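Amide synthase (PDB 1L5A) probably forms amide bonds as a condensation enzyme of nonribosomal peptide synthesis, in the assembly of the siderophore vibriobactin. Local coordinates at residues Asn220-Lys225 against Gln403-Phe408. Numbering follows the deposited sequence.
Sequences NHLLLK and QLLARF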
loop_
_atom_site.group_PDB
_atom_site.type_symbol
_atom_site.label_atom_id
_atom_site.label_comp_id
_atom_site.label_asym_id
_atom_site.label_seq_id
_atom_site.Cartn_x
_atom_site.Cartn_y
_atom_site.Cartn_z
ATOM N N ASN A 220 34.379 -13.539 4.004
ATOM C CA ASN A 220 33.562 -12.355 3.763
ATOM C C ASN A 220 33.287 -12.143 2.279
ATOM O O ASN A 220 32.171 -11.791 1.897
ATOM C CB ASN A 220 34.227 -11.115 4.357
ATOM C CG ASN A 220 34.493 -11.262 5.840
ATOM O OD1 ASN A 220 33.799 -12.010 6.531
ATOM N ND2 ASN A 220 35.489 -10.541 6.341
ATOM N N HIS A 221 34.296 -12.356 1.441
ATOM C CA HIS A 221 34.103 -12.202 0.004
ATOM C C HIS A 221 33.074 -13.242 -0.440
ATOM O O HIS A 221 32.144 -12.926 -1.187
ATOM C CB HIS A 221 35.425 -12.398 -0.739
ATOM N N LEU A 222 33.231 -14.476 0.037
ATOM C CA LEU A 222 32.306 -15.561 -0.302
ATOM C C LEU A 222 30.895 -15.246 0.190
ATOM O O LEU A 222 29.903 -15.487 -0.510
ATOM C CB LEU A 222 32.784 -16.874 0.324
ATOM C CG LEU A 222 31.829 -18.070 0.232
ATOM C CD1 LEU A 222 31.529 -18.414 -1.215
ATOM C CD2 LEU A 222 32.461 -19.262 0.932
ATOM N N LEU A 223 30.826 -14.703 1.405
ATOM C CA LEU A 223 29.565 -14.332 2.043
ATOM C C LEU A 223 28.819 -13.393 1.105
ATOM O O LEU A 223 27.620 -13.568 0.847
ATOM C CB LEU A 223 29.839 -13.609 3.363
ATOM C CG LEU A 223 28.829 -13.654 4.514
ATOM C CD1 LEU A 223 28.837 -12.281 5.169
ATOM C CD2 LEU A 223 27.423 -14.029 4.052
ATOM N N LEU A 224 29.537 -12.389 0.601
ATOM C CA LEU A 224 28.936 -11.432 -0.314
ATOM C C LEU A 224 28.466 -12.168 -1.556
ATOM O O LEU A 224 27.273 -12.144 -1.860
ATOM C CB LEU A 224 29.934 -10.335 -0.680
ATOM C CG LEU A 224 30.177 -9.325 0.447
ATOM C CD1 LEU A 224 31.401 -8.467 0.151
ATOM C CD2 LEU A 224 28.936 -8.462 0.605
ATOM N N LYS A 225 29.382 -12.840 -2.257
ATOM C CA LYS A 225 28.995 -13.576 -3.460
ATOM C C LYS A 225 27.733 -14.370 -3.182
ATOM O O LYS A 225 26.714 -14.187 -3.850
ATOM C CB LYS A 225 30.101 -14.527 -3.921
ATOM C CG LYS A 225 31.149 -13.893 -4.831
ATOM C CD LYS A 225 31.956 -12.833 -4.099
ATOM C CE LYS A 225 33.135 -12.344 -4.927
ATOM N NZ LYS A 225 33.978 -11.378 -4.159
ATOM N N GLN A 403 34.838 -24.662 7.108
ATOM C CA GLN A 403 34.446 -25.670 6.128
ATOM C C GLN A 403 33.905 -25.033 4.865
ATOM O O GLN A 403 34.420 -25.263 3.781
ATOM C CB GLN A 403 33.354 -26.577 6.681
ATOM C CG GLN A 403 33.828 -27.786 7.445
ATOM C CD GLN A 403 32.662 -28.665 7.849
ATOM O OE1 GLN A 403 31.751 -28.904 7.049
ATOM N NE2 GLN A 403 32.683 -29.157 9.087
ATOM N N LEU A 404 32.843 -24.248 5.019
ATOM C CA LEU A 404 32.205 -23.574 3.896
ATOM C C LEU A 404 33.278 -22.965 3.012
ATOM O O LEU A 404 33.240 -23.119 1.791
ATOM C CB LEU A 404 31.266 -22.469 4.394
ATOM C CG LEU A 404 30.020 -22.115 3.566
ATOM C CD1 LEU A 404 29.378 -20.884 4.166
ATOM C CD2 LEU A 404 30.365 -21.851 2.121
ATOM N N LEU A 405 34.239 -22.275 3.619
ATOM C CA LEU A 405 35.300 -21.660 2.827
ATOM C C LEU A 405 36.118 -22.718 2.091
ATOM O O LEU A 405 36.636 -22.465 1.002
ATOM C CB LEU A 405 36.232 -20.831 3.707
ATOM C CG LEU A 405 37.361 -20.188 2.898
ATOM C CD1 LEU A 405 36.780 -19.356 1.760
ATOM C CD2 LEU A 405 38.211 -19.327 3.815
ATOM N N ALA A 406 36.225 -23.896 2.699
ATOM C CA ALA A 406 36.969 -25.014 2.133
ATOM C C ALA A 406 36.206 -25.640 0.974
ATOM O O ALA A 406 36.710 -25.678 -0.149
ATOM C CB ALA A 406 37.239 -26.057 3.207
ATOM N N ARG A 407 35.004 -26.146 1.249
ATOM C CA ARG A 407 34.171 -26.744 0.207
ATOM C C ARG A 407 34.223 -25.848 -1.035
ATOM O O ARG A 407 34.036 -26.308 -2.163
ATOM C CB ARG A 407 32.722 -26.874 0.691
ATOM C CG ARG A 407 32.436 -28.103 1.533
ATOM C CD ARG A 407 31.056 -28.016 2.174
ATOM N NE ARG A 407 31.019 -27.014 3.243
ATOM C CZ ARG A 407 29.949 -26.730 3.985
ATOM N NH1 ARG A 407 28.801 -27.368 3.784
ATOM N NH2 ARG A 407 30.029 -25.807 4.936
ATOM N N PHE A 408 34.489 -24.565 -0.801
ATOM C CA PHE A 408 34.594 -23.566 -1.857
ATOM C C PHE A 408 35.938 -23.743 -2.569
ATOM O O PHE A 408 35.999 -23.844 -3.795
ATOM C CB PHE A 408 34.503 -22.166 -1.244
ATOM C CG PHE A 408 34.254 -21.079 -2.243
ATOM C CD1 PHE A 408 33.206 -21.178 -3.150
ATOM C CD2 PHE A 408 35.055 -19.941 -2.264
ATOM C CE1 PHE A 408 32.958 -20.163 -4.064
ATOM C CE2 PHE A 408 34.815 -18.918 -3.176
ATOM C CZ PHE A 408 33.764 -19.028 -4.078
#
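L222 reaches across from helix 217-229 and sets its two methyl branches against different residues of helix 387-409, CD1 chiefly against F408 and CD2 chiefly against L404 and L405. The branch that meets the aromatic ring makes a CH-pi contact: L222 CD1 stands 3.5 Å from the centroid of the F408 ring and only 8° off the ring normal. A methyl at the rim would sit close to one or two ring carbons; here all six lie within 4.0 Å of L222 CD1, which confirms that it is centred over the face. The two side chains run past each other in opposite directions, L222 outward from its helix and F408 back toward it. Both have CG anti to the backbone N (chi1 172° for L222), and these extended first torsions carry the methyl and the ring into the space between the helices.

The second branch makes mainly apolar contacts. L222 CD2 meets L404 CD2 methyl to methyl at 3.5 Å, and on another side it comes within 4.2 Å of L405 CA. L405 adds its CD1 more loosely, 4.4 Å from L222 CD2. One leucine thus fits among the side chains of three residues, with L404 and F408 one helical turn apart.

The axes of segments 220-225 and 403-408 approach to 10.6 Å at a crossing angle of 76°, a steep crossing that accords with a contact gathered around a single residue. In this chloramphenicol-acetyltransferase-like fold the buried packing joins helix 217-229, after strand 208-214, to helix 387-409, after strand 374-381, the two strands being neighbours in the C-terminal half's mixed sheet. Helix 415-420 adds L418 against L404 and F408, helix 234-249 brings L241 to L404, and L223 packs on L374 of strand 374-381 and on helix 234-249.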